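Local coordinates for protein 3' terminal uridylyl transferase (Trypanosoma brucei, PDB 5HZD) that catalyses the addition of uridylyl residues from UTP to the 3'-hydroxyl of guide RNA and other mitochondrial RNAs in trypanosome RNA editing, at residues W100-A114 with S288-R301. Sequence-based numbering, arbitrary orientation. Where two conformers were deposited one is given.
Sequences WHDKARVFIFGSSVA and SFRAFGIRNSTLLR
With chi1 of S297 at -63°, OG lies beside its own backbone N and faces G110, while F109, at chi1 67°, holds CG between its backbone N and carbonyl carbon and lays the ring against G293. These groups join the edge strand 105-109 of the nucleotidyltransferase palm sheet, and the short helix 111-114 after it, to helix 292-304, whose first turns carry the UTP-binding residues G293 to S297. G110 N, at the N-cap position of helix 111-114, donates to S297 OG over 2.8 Å, with 152° at the hydrogen, the one hydrogen bond found between the two segments. The F109 ring lies against the backbone of G293, with F109 CD2 3.6 Å from G293 C. S288 OG sits at the edge of that ring, in its plane, 3.8 Å from F109 CE1. The same ring touches D125, a probable catalytic magnesium ligand, so the contact lies next to the likely metal site. Beyond F109, I294 CD1 presses on F107 CB at 3.6 Å. Ahead of the strand, before the turn H101 to A104, F289 and W100 form an offset edge-to-face pair, the edge of F289 toward the face of the six-membered ring of W100. In the short helix 111-114, V113 CG1 rests 3.7 Å from S297 CB, and A114 CB meets L300 CB at 3.8 Å. Finally, R301 CA makes a CA-H...O contact of 3.6 Å with A114 O.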
ATOM      1  N   TRP A 100     -11.314  21.485  -8.557  1.00 14.88           N
ATOM      2  CA  TRP A 100     -10.311  21.535  -9.613  1.00 16.04           C
ATOM      3  C   TRP A 100     -10.842  20.898 -10.904  1.00 19.05           C
ATOM      4  O   TRP A 100     -10.713  21.452 -12.003  1.00 21.05           O
ATOM      5  CB  TRP A 100      -9.058  20.817  -9.114  1.00 14.16           C
ATOM      6  CG  TRP A 100      -8.070  20.477 -10.160  1.00 14.16           C
ATOM      7  CD1 TRP A 100      -7.300  21.334 -10.880  1.00 16.21           C
ATOM      8  CD2 TRP A 100      -7.754  19.158 -10.602  1.00 13.90           C
ATOM      9  NE1 TRP A 100      -6.502  20.618 -11.758  1.00 18.87           N
ATOM     10  CE2 TRP A 100      -6.762  19.284 -11.602  1.00 15.36           C
ATOM     11  CE3 TRP A 100      -8.202  17.887 -10.238  1.00 13.59           C
ATOM     12  CZ2 TRP A 100      -6.226  18.172 -12.273  1.00 17.44           C
ATOM     13  CZ3 TRP A 100      -7.686  16.777 -10.902  1.00 13.88           C
ATOM     14  CH2 TRP A 100      -6.681  16.937 -11.900  1.00 15.46           C
ATOM     15  N   HIS A 101     -11.488  19.755 -10.765  1.00 14.63           N
ATOM     16  CA  HIS A 101     -11.999  19.046 -11.928  1.00 16.32           C
ATOM     17  C   HIS A 101     -13.284  18.335 -11.550  1.00 14.88           C
ATOM     18  O   HIS A 101     -13.260  17.335 -10.845  1.00 15.46           O
ATOM     19  CB  HIS A 101     -10.964  18.030 -12.401  1.00 16.49           C
ATOM     20  CG  HIS A 101     -11.284  17.439 -13.727  1.00 17.81           C
ATOM     21  ND1 HIS A 101     -11.170  18.150 -14.902  1.00 21.83           N
ATOM     22  CD2 HIS A 101     -11.735  16.210 -14.065  1.00 21.07           C
ATOM     23  CE1 HIS A 101     -11.527  17.377 -15.913  1.00 26.95           C
ATOM     24  NE2 HIS A 101     -11.877  16.198 -15.431  1.00 21.56           N
ATOM     25  N   ASP A 102     -14.422  18.864 -12.016  1.00 17.56           N
ATOM     26  CA  ASP A 102     -15.702  18.404 -11.500  1.00 15.51           C
ATOM     27  C   ASP A 102     -15.973  16.918 -11.680  1.00 15.35           C
ATOM     28  O   ASP A 102     -16.673  16.294 -10.860  1.00 17.20           O
ATOM     29  CB  ASP A 102     -16.866  19.205 -12.104  1.00 17.34           C
ATOM     30  CG  ASP A 102     -18.193  18.769 -11.538  1.00 23.05           C
ATOM     31  OD1 ASP A 102     -18.395  18.974 -10.309  1.00 26.35           O
ATOM     32  OD2 ASP A 102     -19.006  18.179 -12.307  1.00 23.97           O
ATOM     33  N   LYS A 103     -15.401  16.335 -12.724  1.00 17.54           N
ATOM     34  CA  LYS A 103     -15.681  14.938 -13.007  1.00 16.02           C
ATOM     35  C   LYS A 103     -14.676  13.977 -12.363  1.00 15.53           C
ATOM     36  O   LYS A 103     -14.828  12.770 -12.485  1.00 18.44           O
ATOM     37  CB  LYS A 103     -15.711  14.710 -14.505  1.00 19.38           C
ATOM     38  CG  LYS A 103     -16.976  15.307 -15.142  1.00 21.95           C
ATOM     39  CD  LYS A 103     -16.952  15.138 -16.634  1.00 29.34           C
ATOM     40  CE  LYS A 103     -17.171  13.682 -16.996  1.00 35.94           C
ATOM     41  NZ  LYS A 103     -17.343  13.510 -18.470  1.00 44.34           N
ATOM     42  N   ALA A 104     -13.667  14.512 -11.692  1.00 15.11           N
ATOM     43  CA  ALA A 104     -12.756  13.658 -10.937  1.00 15.34           C
ATOM     44  C   ALA A 104     -13.442  12.987  -9.744  1.00 14.04           C
ATOM     45  O   ALA A 104     -14.266  13.600  -9.049  1.00 15.73           O
ATOM     46  CB  ALA A 104     -11.581  14.453 -10.453  1.00 17.16           C
ATOM     47  N   ARG A 105     -13.061  11.733  -9.490  1.00 14.38           N
ATOM     48  CA  ARG A 105     -13.521  11.004  -8.321  1.00 13.63           C
ATOM     49  C   ARG A 105     -12.311  10.412  -7.624  1.00 13.31           C
ATOM     50  O   ARG A 105     -11.249  10.259  -8.231  1.00 13.84           O
ATOM     51  CB  ARG A 105     -14.534   9.914  -8.700  1.00 16.07           C
ATOM     52  CG  ARG A 105     -15.832  10.484  -9.323  1.00 15.76           C
ATOM     53  CD  ARG A 105     -16.585  11.341  -8.321  1.00 16.56           C
ATOM     54  NE  ARG A 105     -17.855  11.825  -8.904  1.00 18.83           N
ATOM     55  CZ  ARG A 105     -17.982  12.944  -9.619  1.00 19.25           C
ATOM     56  NH1 ARG A 105     -16.937  13.718  -9.850  1.00 16.92           N
ATOM     57  NH2 ARG A 105     -19.165  13.277 -10.124  1.00 25.04           N
ATOM     58  N   VAL A 106     -12.465  10.120  -6.342  1.00 12.45           N
ATOM     59  CA  VAL A 106     -11.340   9.676  -5.518  1.00 12.05           C
ATOM     60  C   VAL A 106     -11.515   8.194  -5.195  1.00 11.91           C
ATOM     61  O   VAL A 106     -12.572   7.773  -4.736  1.00 12.60           O
ATOM     62  CB  VAL A 106     -11.249  10.505  -4.203  1.00 11.99           C
ATOM     63  CG1 VAL A 106     -10.078   9.997  -3.308  1.00 11.64           C
ATOM     64  CG2 VAL A 106     -11.006  11.996  -4.526  1.00 12.16           C
ATOM     65  N   PHE A 107     -10.462   7.407  -5.444  1.00 11.65           N
ATOM     66  CA  PHE A 107     -10.479   5.962  -5.192  1.00 12.22           C
ATOM     67  C   PHE A 107      -9.419   5.666  -4.148  1.00 13.48           C
ATOM     68  O   PHE A 107      -8.277   6.098  -4.316  1.00 13.14           O
ATOM     69  CB  PHE A 107     -10.040   5.225  -6.465  1.00 11.72           C
ATOM     70  CG  PHE A 107     -10.961   5.418  -7.656  1.00 11.93           C
ATOM     71  CD1 PHE A 107     -10.978   6.641  -8.342  1.00 12.12           C
ATOM     72  CD2 PHE A 107     -11.741   4.376  -8.141  1.00 15.56           C
ATOM     73  CE1 PHE A 107     -11.795   6.834  -9.434  1.00 13.17           C
ATOM     74  CE2 PHE A 107     -12.550   4.561  -9.260  1.00 17.52           C
ATOM     75  CZ  PHE A 107     -12.598   5.790  -9.893  1.00 16.57           C
ATOM     76  N   ILE A 108      -9.747   4.944  -3.076  1.00 11.78           N
ATOM     77  CA  ILE A 108      -8.689   4.476  -2.160  1.00 12.07           C
ATOM     78  C   ILE A 108      -7.998   3.242  -2.749  1.00 14.85           C
ATOM     79  O   ILE A 108      -8.665   2.354  -3.292  1.00 14.16           O
ATOM     80  CB  ILE A 108      -9.248   4.139  -0.788  1.00 11.26           C
ATOM     81  CG1 ILE A 108      -9.698   5.429  -0.093  1.00 12.37           C
ATOM     82  CG2 ILE A 108      -8.186   3.378   0.067  1.00 11.86           C
ATOM     83  CD1 ILE A 108     -10.428   5.210   1.245  1.00 14.12           C
ATOM     84  N   PHE A 109      -6.675   3.177  -2.634  1.00 12.21           N
ATOM     85  CA  PHE A 109      -5.991   1.903  -2.936  1.00 10.83           C
ATOM     86  C   PHE A 109      -4.930   1.638  -1.905  1.00 10.25           C
ATOM     87  O   PHE A 109      -4.834   2.369  -0.921  1.00 12.70           O
ATOM     88  CB  PHE A 109      -5.492   1.831  -4.390  1.00 12.59           C
ATOM     89  CG  PHE A 109      -4.377   2.796  -4.734  1.00 11.82           C
ATOM     90  CD1 PHE A 109      -4.650   4.117  -5.064  1.00 13.01           C
ATOM     91  CD2 PHE A 109      -3.067   2.368  -4.752  1.00 14.80           C
ATOM     92  CE1 PHE A 109      -3.602   4.994  -5.429  1.00 13.99           C
ATOM     93  CE2 PHE A 109      -2.018   3.225  -5.071  1.00 13.37           C
ATOM     94  CZ  PHE A 109      -2.296   4.562  -5.413  1.00 13.99           C
ATOM     95  N   GLY A 110      -4.171   0.556  -2.098  1.00 11.75           N
ATOM     96  CA  GLY A 110      -3.231   0.140  -1.075  1.00 14.27           C
ATOM     97  C   GLY A 110      -3.757  -0.901  -0.118  1.00 12.90           C
ATOM     98  O   GLY A 110      -4.664  -1.659  -0.456  1.00 12.40           O
ATOM     99  N   SER A 111      -3.187  -0.932   1.088  1.00 13.47           N
ATOM    100  CA  SER A 111      -3.455  -2.048   1.994  0.77 15.16           C
ATOM    101  C   SER A 111      -4.883  -2.129   2.518  1.00 13.90           C
ATOM    102  O   SER A 111      -5.334  -3.202   2.892  1.00 14.35           O
ATOM    103  CB  SER A 111      -2.453  -2.092   3.155  0.77 16.55           C
ATOM    104  OG  SER A 111      -2.647  -1.005   4.048  0.77 14.85           O
ATOM    105  N   SER A 112      -5.619  -1.008   2.548  1.00 13.91           N
ATOM    106  CA  SER A 112      -6.973  -1.106   3.052  1.00 14.29           C
ATOM    107  C   SER A 112      -7.834  -1.866   2.061  1.00 11.21           C
ATOM    108  O   SER A 112      -8.805  -2.525   2.479  1.00 13.75           O
ATOM    109  CB  SER A 112      -7.574   0.284   3.370  1.00 14.98           C
ATOM    110  OG  SER A 112      -7.651   1.083   2.199  1.00 16.07           O
ATOM    111  N   VAL A 113      -7.475  -1.804   0.764  1.00 11.15           N
ATOM    112  CA  VAL A 113      -8.112  -2.619  -0.249  1.00 10.70           C
ATOM    113  C   VAL A 113      -7.570  -4.035  -0.171  1.00 12.00           C
ATOM    114  O   VAL A 113      -8.335  -4.975   0.001  1.00 15.03           O
ATOM    115  CB  VAL A 113      -7.897  -2.027  -1.640  1.00 12.16           C
ATOM    116  CG1 VAL A 113      -8.436  -2.984  -2.731  1.00 13.16           C
ATOM    117  CG2 VAL A 113      -8.639  -0.711  -1.727  1.00 14.10           C
ATOM    118  N   ALA A 114      -6.259  -4.179  -0.258  1.00 14.27           N
ATOM    119  CA  ALA A 114      -5.648  -5.510  -0.331  1.00 14.32           C
ATOM    120  C   ALA A 114      -5.947  -6.385   0.889  1.00 14.97           C
ATOM    121  O   ALA A 114      -6.177  -7.590   0.721  1.00 14.74           O
ATOM    122  CB  ALA A 114      -4.155  -5.369  -0.510  1.00 15.39           C
ATOM    123  N   SER A 288      -2.347  10.668  -5.805  1.00 11.16           N
ATOM    124  CA  SER A 288      -1.839  10.509  -7.155  1.00 11.82           C
ATOM    125  C   SER A 288      -2.980  10.541  -8.142  1.00 12.14           C
ATOM    126  O   SER A 288      -4.156  10.611  -7.742  1.00 13.06           O
ATOM    127  CB  SER A 288      -1.092   9.175  -7.274  1.00 15.91           C
ATOM    128  OG  SER A 288      -1.946   8.092  -6.888  1.00 17.89           O
ATOM    129  N   PHE A 289      -2.636  10.492  -9.432  1.00 15.24           N
ATOM    130  CA  PHE A 289      -3.619  10.750 -10.480  1.00 13.89           C
ATOM    131  C   PHE A 289      -3.765   9.607 -11.468  1.00 15.53           C
ATOM    132  O   PHE A 289      -4.418   9.748 -12.513  1.00 15.95           O
ATOM    133  CB  PHE A 289      -3.256  12.048 -11.215  1.00 15.85           C
ATOM    134  CG  PHE A 289      -3.246  13.247 -10.322  1.00 15.90           C
ATOM    135  CD1 PHE A 289      -4.428  13.925 -10.049  1.00 13.67           C
ATOM    136  CD2 PHE A 289      -2.066  13.665  -9.703  1.00 15.74           C
ATOM    137  CE1 PHE A 289      -4.454  15.027  -9.215  1.00 15.53           C
ATOM    138  CE2 PHE A 289      -2.084  14.756  -8.858  1.00 18.10           C
ATOM    139  CZ  PHE A 289      -3.269  15.436  -8.605  1.00 18.52           C
ATOM    140  N   ARG A 290      -3.142   8.479 -11.143  1.00 19.09           N
ATOM    141  CA  ARG A 290      -3.174   7.327 -12.036  1.00 16.43           C
ATOM    142  C   ARG A 290      -3.981   6.170 -11.482  1.00 16.12           C
ATOM    143  O   ARG A 290      -4.193   6.060 -10.279  1.00 18.69           O
ATOM    144  CB  ARG A 290      -1.738   6.855 -12.300  1.00 18.36           C
ATOM    145  CG  ARG A 290      -0.867   7.984 -12.855  1.00 19.33           C
ATOM    146  CD  ARG A 290       0.519   7.506 -13.251  1.00 19.76           C
ATOM    147  NE  ARG A 290       1.353   8.646 -13.623  1.00 21.82           N
ATOM    148  CZ  ARG A 290       2.602   8.530 -14.063  1.00 27.09           C
ATOM    149  NH1 ARG A 290       3.149   7.325 -14.170  1.00 30.25           N
ATOM    150  NH2 ARG A 290       3.299   9.609 -14.389  1.00 26.48           N
ATOM    151  N   ALA A 291      -4.422   5.281 -12.363  1.00 19.48           N
ATOM    152  CA  ALA A 291      -5.308   4.189 -11.957  1.00 18.71           C
ATOM    153  C   ALA A 291      -4.597   2.876 -11.666  1.00 16.96           C
ATOM    154  O   ALA A 291      -5.205   1.969 -11.094  1.00 18.31           O
ATOM    155  CB  ALA A 291      -6.386   3.967 -13.009  1.00 21.40           C
ATOM    156  N   PHE A 292      -3.321   2.743 -12.030  1.00 18.07           N
ATOM    157  CA  PHE A 292      -2.686   1.429 -11.961  0.53 19.12           C
ATOM    158  C   PHE A 292      -2.701   0.795 -10.568  1.00 19.15           C
ATOM    159  O   PHE A 292      -2.876  -0.420 -10.452  1.00 17.40           O
ATOM    160  CB  PHE A 292      -1.263   1.451 -12.558  0.53 19.29           C
ATOM    161  CG  PHE A 292      -0.217   2.046 -11.649  0.53 20.57           C
ATOM    162  CD1 PHE A 292       0.529   1.238 -10.810  0.53 21.50           C
ATOM    163  CD2 PHE A 292       0.053   3.411 -11.673  0.53 21.37           C
ATOM    164  CE1 PHE A 292       1.496   1.775  -9.978  0.53 24.71           C
ATOM    165  CE2 PHE A 292       1.035   3.955 -10.852  0.53 19.89           C
ATOM    166  CZ  PHE A 292       1.748   3.131  -9.999  0.53 22.23           C
ATOM    167  N   GLY A 293      -2.525   1.594  -9.522  1.00 14.21           N
ATOM    168  CA  GLY A 293      -2.479   1.043  -8.186  1.00 13.43           C
ATOM    169  C   GLY A 293      -3.802   0.458  -7.736  1.00 15.03           C
ATOM    170  O   GLY A 293      -3.846  -0.468  -6.917  1.00 14.07           O
ATOM    171  N   ILE A 294      -4.899   1.003  -8.238  1.00 12.93           N
ATOM    172  CA  ILE A 294      -6.219   0.442  -7.951  1.00 11.33           C
ATOM    173  C   ILE A 294      -6.307  -1.009  -8.407  1.00 13.87           C
ATOM    174  O   ILE A 294      -6.744  -1.898  -7.658  1.00 13.86           O
ATOM    175  CB  ILE A 294      -7.326   1.256  -8.647  1.00 12.44           C
ATOM    176  CG1 ILE A 294      -7.289   2.706  -8.164  1.00 12.23           C
ATOM    177  CG2 ILE A 294      -8.689   0.649  -8.374  1.00 18.69           C
ATOM    178  CD1 ILE A 294      -8.071   3.664  -9.079  1.00 13.97           C
ATOM    179  N   ARG A 295      -5.892  -1.254  -9.644  1.00 14.52           N
ATOM    180  CA  ARG A 295      -5.958  -2.594 -10.207  1.00 12.30           C
ATOM    181  C   ARG A 295      -5.050  -3.546  -9.434  1.00 12.17           C
ATOM    182  O   ARG A 295      -5.458  -4.693  -9.150  1.00 14.65           O
ATOM    183  CB  ARG A 295      -5.553  -2.553 -11.672  1.00 14.54           C
ATOM    184  CG  ARG A 295      -6.033  -3.780 -12.431  1.00 14.23           C
ATOM    185  CD  ARG A 295      -5.526  -3.728 -13.854  1.00 15.04           C
ATOM    186  NE  ARG A 295      -6.144  -4.723 -14.708  1.00 15.26           N
ATOM    187  CZ  ARG A 295      -5.768  -4.910 -15.967  1.00 18.16           C
ATOM    188  NH1 ARG A 295      -4.789  -4.135 -16.460  1.00 18.89           N
ATOM    189  NH2 ARG A 295      -6.364  -5.844 -16.722  1.00 18.08           N
ATOM    190  N   ASN A 296      -3.847  -3.084  -9.090  1.00 13.10           N
ATOM    191  CA  ASN A 296      -2.901  -3.918  -8.340  1.00 12.99           C
ATOM    192  C   ASN A 296      -3.528  -4.321  -7.002  1.00 14.09           C
ATOM    193  O   ASN A 296      -3.490  -5.496  -6.609  1.00 13.19           O
ATOM    194  CB  ASN A 296      -1.616  -3.163  -8.046  1.00 14.16           C
ATOM    195  CG  ASN A 296      -0.735  -3.011  -9.254  1.00 18.18           C
ATOM    196  OD1 ASN A 296      -1.081  -3.416 -10.349  1.00 21.28           O
ATOM    197  ND2 ASN A 296       0.439  -2.418  -9.042  1.00 24.28           N
ATOM    198  N   SER A 297      -4.114  -3.359  -6.291  1.00 13.42           N
ATOM    199  CA  SER A 297      -4.672  -3.655  -4.962  1.00 12.20           C
ATOM    200  C   SER A 297      -5.871  -4.597  -5.070  1.00 11.36           C
ATOM    201  O   SER A 297      -6.070  -5.471  -4.221  1.00 12.17           O
ATOM    202  CB  SER A 297      -5.087  -2.356  -4.246  1.00 12.70           C
ATOM    203  OG  SER A 297      -3.960  -1.525  -4.003  1.00 13.51           O
ATOM    204  N   THR A 298      -6.664  -4.455  -6.126  1.00 12.32           N
ATOM    205  CA  THR A 298      -7.847  -5.265  -6.309  1.00 12.08           C
ATOM    206  C   THR A 298      -7.438  -6.709  -6.633  1.00 14.50           C
ATOM    207  O   THR A 298      -8.059  -7.656  -6.134  1.00 13.97           O
ATOM    208  CB  THR A 298      -8.723  -4.656  -7.413  1.00 14.48           C
ATOM    209  OG1 THR A 298      -9.070  -3.315  -7.032  1.00 16.02           O
ATOM    210  CG2 THR A 298      -9.975  -5.470  -7.608  1.00 16.80           C
ATOM    211  N   LEU A 299      -6.359  -6.890  -7.395  1.00 12.24           N
ATOM    212  CA  LEU A 299      -5.851  -8.254  -7.635  1.00 14.87           C
ATOM    213  C   LEU A 299      -5.393  -8.907  -6.320  1.00 13.44           C
ATOM    214  O   LEU A 299      -5.739 -10.079  -6.049  1.00 13.01           O
ATOM    215  CB  LEU A 299      -4.659  -8.200  -8.597  1.00 12.60           C
ATOM    216  CG  LEU A 299      -4.011  -9.569  -8.886  1.00 14.03           C
ATOM    217  CD1 LEU A 299      -5.014 -10.552  -9.461  1.00 15.39           C
ATOM    218  CD2 LEU A 299      -2.810  -9.350  -9.828  1.00 14.66           C
ATOM    219  N   LEU A 300      -4.644  -8.144  -5.515  1.00 12.18           N
ATOM    220  CA  LEU A 300      -4.188  -8.655  -4.221  1.00 12.21           C
ATOM    221  C   LEU A 300      -5.377  -9.033  -3.375  1.00 10.80           C
ATOM    222  O   LEU A 300      -5.367 -10.098  -2.767  1.00 12.24           O
ATOM    223  CB  LEU A 300      -3.303  -7.651  -3.457  1.00 10.71           C
ATOM    224  CG  LEU A 300      -1.954  -7.308  -4.120  1.00 14.99           C
ATOM    225  CD1 LEU A 300      -1.201  -6.357  -3.265  1.00 16.92           C
ATOM    226  CD2 LEU A 300      -1.106  -8.568  -4.305  1.00 17.64           C
ATOM    227  N   ARG A 301      -6.408  -8.181  -3.330  1.00 10.87           N
ATOM    228  CA  ARG A 301      -7.555  -8.464  -2.462  0.67 11.06           C
ATOM    229  C   ARG A 301      -8.233  -9.780  -2.813  1.00 11.37           C
ATOM    230  O   ARG A 301      -8.565 -10.592  -1.916  1.00 13.17           O
ATOM    231  CB  ARG A 301      -8.558  -7.311  -2.534  0.67 12.50           C
ATOM    232  CG  ARG A 301      -9.646  -7.420  -1.510  0.67 11.62           C
ATOM    233  CD  ARG A 301     -10.668  -6.317  -1.710  0.67 13.02           C
ATOM    234  NE  ARG A 301     -11.825  -6.600  -0.867  0.67 19.55           N
ATOM    235  CZ  ARG A 301     -12.873  -7.359  -1.222  0.67 16.31           C
ATOM    236  NH1 ARG A 301     -12.963  -7.897  -2.441  0.67 22.76           N
ATOM    237  NH2 ARG A 301     -13.846  -7.579  -0.349  0.67 17.68           N
TER
HETATM  238  O   HOH W   1     -11.135  -3.930   0.950  1.00 21.73           O
HETATM  239  O   HOH W   2      -7.878  -9.401   0.871  1.00 42.94           O